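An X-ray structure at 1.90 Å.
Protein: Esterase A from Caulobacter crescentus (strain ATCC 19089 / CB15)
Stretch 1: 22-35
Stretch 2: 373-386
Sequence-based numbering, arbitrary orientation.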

ATOM      1  N   ASP A  22       6.917 -28.072  -6.767  1.00 19.68           N
ATOM      2  CA  ASP A  22       8.108 -28.622  -6.127  1.00 23.60           C
ATOM      3  C   ASP A  22       9.249 -27.599  -6.045  1.00 21.77           C
ATOM      4  O   ASP A  22      10.004 -27.572  -5.064  1.00 20.00           O
ATOM      5  N   ARG A  23       9.388 -26.747  -7.064  1.00 21.67           N
ATOM      6  CA  ARG A  23      10.462 -25.758  -7.033  1.00 25.13           C
ATOM      7  C   ARG A  23      10.374 -24.857  -5.805  1.00 22.36           C
ATOM      8  O   ARG A  23      11.408 -24.419  -5.283  1.00 22.37           O
ATOM      9  N   PHE A  24       9.159 -24.592  -5.311  1.00 21.05           N
ATOM     10  CA  PHE A  24       8.957 -23.650  -4.215  1.00 20.80           C
ATOM     11  C   PHE A  24       8.548 -24.347  -2.918  1.00 19.37           C
ATOM     12  O   PHE A  24       7.895 -23.742  -2.062  1.00 17.29           O
ATOM     13  N   ALA A  25       8.963 -25.608  -2.742  1.00 19.90           N
ATOM     14  CA  ALA A  25       8.623 -26.339  -1.523  1.00 16.36           C
ATOM     15  C   ALA A  25       9.044 -25.586  -0.268  1.00 16.85           C
ATOM     16  O   ALA A  25       8.362 -25.667   0.751  1.00 15.08           O
ATOM     17  N   ALA A  26      10.169 -24.859  -0.313  1.00 16.21           N
ATOM     18  CA  ALA A  26      10.594 -24.102   0.865  1.00 19.52           C
ATOM     19  C   ALA A  26       9.558 -23.054   1.272  1.00 18.58           C
ATOM     20  O   ALA A  26       9.396 -22.762   2.467  1.00 14.95           O
ATOM     21  N   VAL A  27       8.854 -22.476   0.302  1.00 15.12           N
ATOM     22  CA  VAL A  27       7.823 -21.497   0.634  1.00 17.45           C
ATOM     23  C   VAL A  27       6.710 -22.156   1.441  1.00 14.99           C
ATOM     24  O   VAL A  27       6.265 -21.619   2.462  1.00 19.73           O
ATOM     25  N   ARG A  28       6.242 -23.332   0.994  1.00 15.03           N
ATOM     26  CA  ARG A  28       5.200 -24.032   1.747  1.00 17.96           C
ATOM     27  C   ARG A  28       5.670 -24.363   3.158  1.00 19.58           C
ATOM     28  O   ARG A  28       4.905 -24.236   4.123  1.00 18.55           O
ATOM     29  N   GLU A  29       6.937 -24.769   3.306  1.00 18.00           N
ATOM     30  CA  GLU A  29       7.464 -25.085   4.633  1.00 18.71           C
ATOM     31  C   GLU A  29       7.425 -23.867   5.551  1.00 16.58           C
ATOM     32  O   GLU A  29       6.990 -23.959   6.710  1.00 16.43           O
ATOM     33  N   VAL A  30       7.907 -22.724   5.057  1.00 14.38           N
ATOM     34  CA  VAL A  30       7.914 -21.494   5.847  1.00 14.89           C
ATOM     35  C   VAL A  30       6.492 -21.051   6.158  1.00 14.41           C
ATOM     36  O   VAL A  30       6.185 -20.644   7.291  1.00 15.91           O
ATOM     37  N   PHE A  31       5.605 -21.133   5.155  1.00 13.25           N
ATOM     38  CA  PHE A  31       4.196 -20.799   5.337  1.00 17.33           C
ATOM     39  C   PHE A  31       3.586 -21.631   6.460  1.00 19.09           C
ATOM     40  O   PHE A  31       2.988 -21.093   7.395  1.00 17.80           O
ATOM     41  N   GLU A  32       3.749 -22.954   6.392  1.00 19.26           N
ATOM     42  CA  GLU A  32       3.264 -23.806   7.476  1.00 20.55           C
ATOM     43  C   GLU A  32       3.843 -23.387   8.823  1.00 20.92           C
ATOM     44  O   GLU A  32       3.129 -23.359   9.827  1.00 20.11           O
ATOM     45  N   GLN A  33       5.139 -23.061   8.869  1.00 16.41           N
ATOM     46  CA  GLN A  33       5.739 -22.674  10.141  1.00 19.75           C
ATOM     47  C   GLN A  33       5.154 -21.370  10.683  1.00 23.32           C
ATOM     48  O   GLN A  33       5.029 -21.231  11.907  1.00 21.89           O
ATOM     49  N   ASN A  34       4.801 -20.405   9.805  1.00 20.84           N
ATOM     50  CA  ASN A  34       4.162 -19.166  10.276  1.00 20.62           C
ATOM     51  C   ASN A  34       2.901 -19.461  11.086  1.00 19.91           C
ATOM     52  O   ASN A  34       2.573 -18.718  12.015  1.00 18.36           O
ATOM     53  N   PHE A  35       2.168 -20.519  10.733  1.00 17.91           N
ATOM     54  CA  PHE A  35       0.968 -20.875  11.481  1.00 19.91           C
ATOM     55  C   PHE A  35       1.273 -21.602  12.791  1.00 23.97           C
ATOM     56  O   PHE A  35       0.394 -21.678  13.659  1.00 18.24           O
ATOM     57  N   PRO A 373       8.053 -10.194  10.072  1.00 17.84           N
ATOM     58  CA  PRO A 373       8.863 -11.365   9.712  1.00 17.37           C
ATOM     59  C   PRO A 373       8.081 -12.480   9.042  1.00 17.15           C
ATOM     60  O   PRO A 373       8.698 -13.273   8.326  1.00 17.18           O
ATOM     61  N   ARG A 374       6.764 -12.592   9.266  1.00 17.66           N
ATOM     62  CA  ARG A 374       5.990 -13.598   8.531  1.00 16.84           C
ATOM     63  C   ARG A 374       6.127 -13.386   7.025  1.00 16.02           C
ATOM     64  O   ARG A 374       6.361 -14.339   6.265  1.00 15.29           O
ATOM     65  N   SER A 375       6.042 -12.134   6.577  1.00 14.24           N
ATOM     66  CA  SER A 375       6.151 -11.847   5.148  1.00 14.30           C
ATOM     67  C   SER A 375       7.594 -11.955   4.673  1.00 15.91           C
ATOM     68  O   SER A 375       7.855 -12.500   3.592  1.00 13.87           O
ATOM     69  N   VAL A 376       8.541 -11.477   5.488  1.00 13.91           N
ATOM     70  CA  VAL A 376       9.947 -11.478   5.080  1.00 15.08           C
ATOM     71  C   VAL A 376      10.448 -12.906   4.885  1.00 15.87           C
ATOM     72  O   VAL A 376      11.116 -13.212   3.886  1.00 15.72           O
ATOM     73  N   ARG A 377      10.127 -13.802   5.821  1.00 15.30           N
ATOM     74  CA  ARG A 377      10.571 -15.192   5.704  1.00 17.27           C
ATOM     75  C   ARG A 377      10.009 -15.844   4.448  1.00 16.26           C
ATOM     76  O   ARG A 377      10.688 -16.651   3.800  1.00 14.72           O
ATOM     77  N   LEU A 378       8.753 -15.535   4.101  1.00 12.25           N
ATOM     78  CA  LEU A 378       8.144 -16.121   2.907  1.00 12.60           C
ATOM     79  C   LEU A 378       8.837 -15.634   1.640  1.00 13.90           C
ATOM     80  O   LEU A 378       9.158 -16.430   0.746  1.00 15.87           O
ATOM     81  N   ILE A 379       9.082 -14.326   1.553  1.00 14.63           N
ATOM     82  CA  ILE A 379       9.732 -13.760   0.373  1.00 16.79           C
ATOM     83  C   ILE A 379      11.154 -14.291   0.252  1.00 16.43           C
ATOM     84  O   ILE A 379      11.632 -14.593  -0.847  1.00 15.48           O
ATOM     85  N   GLU A 380      11.850 -14.420   1.378  1.00 13.34           N
ATOM     86  CA  GLU A 380      13.215 -14.936   1.324  1.00 13.48           C
ATOM     87  C   GLU A 380      13.227 -16.393   0.874  1.00 16.83           C
ATOM     88  O   GLU A 380      14.074 -16.795   0.065  1.00 19.47           O
ATOM     89  N   ALA A 381      12.258 -17.187   1.327  1.00 12.58           N
ATOM     90  CA  ALA A 381      12.156 -18.562   0.844  1.00 14.98           C
ATOM     91  C   ALA A 381      11.854 -18.615  -0.647  1.00 18.01           C
ATOM     92  O   ALA A 381      12.354 -19.498  -1.365  1.00 15.15           O
ATOM     93  N   ALA A 382      11.004 -17.705  -1.131  1.00 15.28           N
ATOM     94  CA  ALA A 382      10.688 -17.705  -2.553  1.00 16.54           C
ATOM     95  C   ALA A 382      11.933 -17.394  -3.375  1.00 18.87           C
ATOM     96  O   ALA A 382      12.222 -18.076  -4.366  1.00 17.25           O
ATOM     97  N   TYR A 383      12.695 -16.367  -2.964  1.00 17.14           N
ATOM     98  CA  TYR A 383      13.917 -16.027  -3.692  1.00 17.16           C
ATOM     99  C   TYR A 383      14.954 -17.143  -3.608  1.00 19.81           C
ATOM    100  O   TYR A 383      15.689 -17.379  -4.576  1.00 19.62           O
ATOM    101  N   ALA A 384      15.052 -17.822  -2.456  1.00 17.02           N
ATOM    102  CA  ALA A 384      16.006 -18.922  -2.325  1.00 20.89           C
ATOM    103  C   ALA A 384      15.620 -20.120  -3.182  1.00 22.60           C
ATOM    104  O   ALA A 384      16.434 -21.036  -3.354  1.00 21.30           O
ATOM    105  N   SER A 385      14.400 -20.137  -3.710  1.00 18.64           N
ATOM    106  CA  SER A 385      13.938 -21.198  -4.589  1.00 19.82           C
ATOM    107  C   SER A 385      14.235 -20.919  -6.053  1.00 20.97           C
ATOM    108  O   SER A 385      14.048 -21.812  -6.890  1.00 22.26           O
ATOM    109  N   LEU A 386      14.678 -19.712  -6.378  1.00 23.40           N
ATOM    110  CA  LEU A 386      14.899 -19.327  -7.772  1.00 23.12           C
ATOM    111  C   LEU A 386      16.232 -19.881  -8.255  1.00 32.90           C
ATOM    112  O   LEU A 386      16.352 -20.255  -9.419  1.00 38.29           O
TER

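Two helices, 25-35 and 373-384, lie nearly antiparallel at 164°, their axes only 8.1 Å apart at closest approach. Along the second helix, large side chains (R377, L378) come first and small ones (A381, A382, S385) follow.

P373 makes no contact, so the interface opens with R374. Its side chain (m at chi1) leaves sideways and its end leads away to partners elsewhere in the structure; what it gives this contact is mainly its backbone. The carbonyl O of R374 accepts a hydrogen bond from ND2 of N34 at 3.2 Å. Residues S375 and V376 play no part across the gap.

R377 points toward the first helix. With chi1 m, chi2 t and chi3 m, its guanidinium curls back so that NE and NH2 both donate to OD1 of N34, at 3.2 and 3.0 Å, with the oxygen lying at the guanidinium edge. The buried amide of N34 (chi1 m) is thus used at both ends, oxygen to a side chain and nitrogen to a main-chain carbonyl. The aliphatic part of R377 also packs, its CB 3.6 Å from CG1 of V30.

The next residue, L378, is the apolar centrepiece. Its CB starts sideways, but the m,t rotamer brings the end across into a hole formed by V27, V30, F31 and N34. CD2 of L378 sits 3.8 Å from CG1 of V30 and 3.8 Å from CB of F31, at the edge of the F31 ring, while CD1 lies 3.5 Å from ND2 of N34.

I379 points away, and E380 is out of reach. A381 then points in where the backbones come closest: CA of A381 is 5.2 Å from CA of V27. A methyl suffices here, with CB of A381 3.8 Å from CG2 of V30 and 4.1 Å from CG2 of V27. Both valines are t. The same CG2 of V27 reaches CA of A382 at 3.5 Å, and the carbonyl O of A382 meets the ring edge of F24, 3.7 Å from CE1.

Y383 turns away and A384 barely participates. S385 (m) points inward; its OG donates to O of A381 at 2.9 Å, satisfying the hydroxyl within its own stretch, and its CB lies 3.4 Å from CD1 of F24. Water 1 donates to O of S385 at 3.0 Å and to O of R23 at 2.8 Å, bridging the backbones.

L386 (m,t) starts away, yet its CD2 comes within 4.0 Å of CZ of F24. Its O accepts a very short 2.4 Å hydrogen bond from NH2 of the extended R23.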

ATOM      1  CB  ASP A  22       8.535 -29.867  -6.903  1.00 30.69           C
ATOM      2  CG  ASP A  22       9.853 -30.438  -6.429  1.00 37.19           C
ATOM      3  OD1 ASP A  22       9.872 -31.023  -5.317  1.00 49.19           O
ATOM      4  OD2 ASP A  22      10.853 -30.315  -7.183  1.00 39.12           O
ATOM      5  CB  ARG A  23      10.435 -24.908  -8.297  1.00 24.72           C
ATOM      6  CG  ARG A  23      11.471 -23.797  -8.283  1.00 25.61           C
ATOM      7  CD  ARG A  23      11.695 -23.245  -9.659  1.00 34.19           C
ATOM      8  NE  ARG A  23      12.993 -22.598  -9.754  1.00 36.03           N
ATOM      9  CZ  ARG A  23      13.256 -21.593 -10.582  1.00 44.26           C
ATOM     10  NH1 ARG A  23      12.298 -21.116 -11.375  1.00 44.63           N
ATOM     11  NH2 ARG A  23      14.471 -21.053 -10.604  1.00 44.11           N
ATOM     12  CB  PHE A  24       7.935 -22.585  -4.616  1.00 18.82           C
ATOM     13  CG  PHE A  24       8.417 -21.684  -5.724  1.00 20.06           C
ATOM     14  CD1 PHE A  24       9.291 -20.649  -5.457  1.00 18.19           C
ATOM     15  CD2 PHE A  24       8.005 -21.880  -7.032  1.00 21.38           C
ATOM     16  CE1 PHE A  24       9.746 -19.818  -6.463  1.00 22.25           C
ATOM     17  CE2 PHE A  24       8.460 -21.063  -8.047  1.00 22.45           C
ATOM     18  CZ  PHE A  24       9.330 -20.029  -7.765  1.00 19.78           C
ATOM     19  CB  ALA A  25       9.260 -27.736  -1.537  1.00 21.03           C
ATOM     20  CB  ALA A  26      11.946 -23.421   0.606  1.00 17.52           C
ATOM     21  CB  VAL A  27       7.280 -20.829  -0.641  1.00 15.95           C
ATOM     22  CG1 VAL A  27       6.193 -19.826  -0.279  1.00 16.18           C
ATOM     23  CG2 VAL A  27       8.421 -20.106  -1.369  1.00 17.03           C
ATOM     24  CB  ARG A  28       4.762 -25.311   1.016  1.00 20.88           C
ATOM     25  CG  ARG A  28       3.649 -26.077   1.752  1.00 23.53           C
ATOM     26  CD  ARG A  28       3.341 -27.441   1.130  1.00 26.31           C
ATOM     27  NE  ARG A  28       2.920 -27.426  -0.282  1.00 41.45           N
ATOM     28  CZ  ARG A  28       1.653 -27.404  -0.717  1.00 33.50           C
ATOM     29  NH1 ARG A  28       0.632 -27.351   0.137  1.00 32.20           N
ATOM     30  NH2 ARG A  28       1.397 -27.423  -2.021  1.00 30.58           N
ATOM     31  CB  GLU A  29       8.899 -25.597   4.517  1.00 22.61           C
ATOM     32  CG  GLU A  29       9.024 -26.956   3.868  1.00 30.50           C
ATOM     33  CD  GLU A  29       8.807 -28.094   4.854  1.00 36.91           C
ATOM     34  OE1 GLU A  29       9.009 -27.879   6.074  1.00 40.09           O
ATOM     35  OE2 GLU A  29       8.443 -29.199   4.404  1.00 43.90           O
ATOM     36  CB  VAL A  30       8.701 -20.396   5.109  1.00 18.00           C
ATOM     37  CG1 VAL A  30       8.522 -19.041   5.803  1.00 17.44           C
ATOM     38  CG2 VAL A  30      10.199 -20.780   5.038  1.00 16.73           C
ATOM     39  CB  PHE A  31       3.457 -21.018   4.008  1.00 17.30           C
ATOM     40  CG  PHE A  31       2.078 -20.403   3.936  1.00 15.07           C
ATOM     41  CD1 PHE A  31       1.916 -19.039   3.739  1.00 15.29           C
ATOM     42  CD2 PHE A  31       0.955 -21.201   4.028  1.00 16.41           C
ATOM     43  CE1 PHE A  31       0.640 -18.470   3.653  1.00 16.41           C
ATOM     44  CE2 PHE A  31      -0.329 -20.648   3.943  1.00 15.31           C
ATOM     45  CZ  PHE A  31      -0.483 -19.278   3.747  1.00 16.02           C
ATOM     46  CB  GLU A  32       3.600 -25.271   7.175  1.00 22.35           C
ATOM     47  CG  GLU A  32       3.318 -26.214   8.338  1.00 38.80           C
ATOM     48  CD  GLU A  32       3.700 -27.660   8.015  1.00 50.57           C
ATOM     49  OE1 GLU A  32       4.131 -28.377   8.950  1.00 57.74           O
ATOM     50  OE2 GLU A  32       3.556 -28.067   6.838  1.00 47.00           O
ATOM     51  CB  GLN A  33       7.254 -22.551  10.009  1.00 21.13           C
ATOM     52  CG  GLN A  33       7.977 -22.326  11.351  1.00 28.60           C
ATOM     53  CD  GLN A  33       7.998 -23.595  12.196  1.00 37.81           C
ATOM     54  OE1 GLN A  33       8.169 -24.700  11.667  1.00 37.29           O
ATOM     55  NE2 GLN A  33       7.802 -23.445  13.503  1.00 35.27           N
ATOM     56  CB  ASN A  34       3.791 -18.231   9.105  1.00 18.52           C
ATOM     57  CG  ASN A  34       4.986 -17.485   8.526  1.00 20.23           C
ATOM     58  OD1 ASN A  34       6.060 -17.441   9.124  1.00 20.51           O
ATOM     59  ND2 ASN A  34       4.804 -16.909   7.339  1.00 15.13           N
ATOM     60  CB  PHE A  35       0.042 -21.726  10.608  1.00 18.70           C
ATOM     61  CG  PHE A  35      -0.635 -20.938   9.518  1.00 19.03           C
ATOM     62  CD1 PHE A  35      -1.903 -20.402   9.720  1.00 18.79           C
ATOM     63  CD2 PHE A  35       0.011 -20.704   8.304  1.00 15.22           C
ATOM     64  CE1 PHE A  35      -2.539 -19.661   8.731  1.00 17.36           C
ATOM     65  CE2 PHE A  35      -0.603 -19.946   7.306  1.00 17.88           C
ATOM     66  CZ  PHE A  35      -1.894 -19.424   7.514  1.00 16.83           C
ATOM     67  CB  PRO A 373       9.447 -11.832  11.057  1.00 19.94           C
ATOM     68  CG  PRO A 373       8.575 -11.207  12.094  1.00 27.12           C
ATOM     69  CD  PRO A 373       8.153  -9.887  11.511  1.00 21.17           C
ATOM     70  CB  ARG A 374       4.517 -13.559   8.963  1.00 15.24           C
ATOM     71  CG  ARG A 374       4.295 -13.908  10.463  1.00 13.89           C
ATOM     72  CD  ARG A 374       2.862 -13.607  10.898  1.00 18.57           C
ATOM     73  NE  ARG A 374       2.590 -12.160  10.910  1.00 16.26           N
ATOM     74  CZ  ARG A 374       1.377 -11.629  11.055  1.00 17.59           C
ATOM     75  NH1 ARG A 374       0.307 -12.416  11.167  1.00 12.71           N
ATOM     76  NH2 ARG A 374       1.236 -10.311  11.079  1.00 14.99           N
ATOM     77  CB  SER A 375       5.575 -10.454   4.835  1.00 15.51           C
ATOM     78  OG  SER A 375       6.389  -9.390   5.324  1.00 17.75           O
ATOM     79  CB  VAL A 376      10.795 -10.701   6.101  1.00 17.76           C
ATOM     80  CG1 VAL A 376      12.262 -10.739   5.710  1.00 19.01           C
ATOM     81  CG2 VAL A 376      10.301  -9.244   6.198  1.00 15.85           C
ATOM     82  CB  ARG A 377      10.142 -16.002   6.928  1.00 17.94           C
ATOM     83  CG  ARG A 377      10.850 -15.669   8.236  1.00 24.60           C
ATOM     84  CD  ARG A 377      10.500 -16.732   9.316  1.00 28.29           C
ATOM     85  NE  ARG A 377       9.120 -16.612   9.801  1.00 28.28           N
ATOM     86  CZ  ARG A 377       8.761 -15.862  10.842  1.00 31.94           C
ATOM     87  NH1 ARG A 377       9.687 -15.188  11.523  1.00 26.44           N
ATOM     88  NH2 ARG A 377       7.487 -15.802  11.222  1.00 31.03           N
ATOM     89  CB  LEU A 378       6.642 -15.789   2.854  1.00 12.95           C
ATOM     90  CG  LEU A 378       5.770 -16.536   3.875  1.00 14.35           C
ATOM     91  CD1 LEU A 378       4.364 -15.913   3.968  1.00 12.77           C
ATOM     92  CD2 LEU A 378       5.689 -18.044   3.512  1.00 12.86           C
ATOM     93  CB  ILE A 379       9.689 -12.221   0.438  1.00 15.77           C
ATOM     94  CG1 ILE A 379       8.227 -11.734   0.348  1.00 13.86           C
ATOM     95  CG2 ILE A 379      10.530 -11.592  -0.676  1.00 16.55           C
ATOM     96  CD1 ILE A 379       8.040 -10.261   0.722  1.00 15.81           C
ATOM     97  CB  GLU A 380      13.886 -14.744   2.693  1.00 17.30           C
ATOM     98  CG  GLU A 380      14.119 -13.245   2.973  1.00 18.30           C
ATOM     99  CD  GLU A 380      14.836 -12.960   4.283  1.00 28.03           C
ATOM    100  OE1 GLU A 380      14.806 -13.826   5.181  1.00 28.32           O
ATOM    101  OE2 GLU A 380      15.438 -11.864   4.410  1.00 27.28           O
ATOM    102  CB  ALA A 381      11.072 -19.319   1.618  1.00 17.75           C
ATOM    103  CB  ALA A 382       9.573 -16.698  -2.842  1.00 14.61           C
ATOM    104  CB  TYR A 383      14.511 -14.719  -3.166  1.00 16.92           C
ATOM    105  CG  TYR A 383      13.963 -13.482  -3.850  1.00 20.85           C
ATOM    106  CD1 TYR A 383      12.888 -12.779  -3.301  1.00 17.77           C
ATOM    107  CD2 TYR A 383      14.528 -13.005  -5.035  1.00 18.72           C
ATOM    108  CE1 TYR A 383      12.382 -11.639  -3.927  1.00 17.29           C
ATOM    109  CE2 TYR A 383      14.033 -11.870  -5.661  1.00 21.67           C
ATOM    110  CZ  TYR A 383      12.958 -11.196  -5.099  1.00 19.60           C
ATOM    111  OH  TYR A 383      12.466 -10.072  -5.708  1.00 17.46           O
ATOM    112  CB  ALA A 384      16.127 -19.363  -0.862  1.00 16.25           C
ATOM    113  CB  SER A 385      12.430 -21.406  -4.405  1.00 16.89           C
ATOM    114  OG  SER A 385      12.151 -21.794  -3.066  1.00 18.11           O
ATOM    115  CB  LEU A 386      14.869 -17.797  -7.923  1.00 24.37           C
ATOM    116  CG  LEU A 386      13.518 -17.152  -7.571  1.00 24.92           C
ATOM    117  CD1 LEU A 386      13.585 -15.636  -7.575  1.00 24.36           C
ATOM    118  CD2 LEU A 386      12.447 -17.624  -8.522  1.00 24.07           C
TER
HETATM  119  O   HOH W   1      14.092 -24.730  -6.131  1.00 28.75           O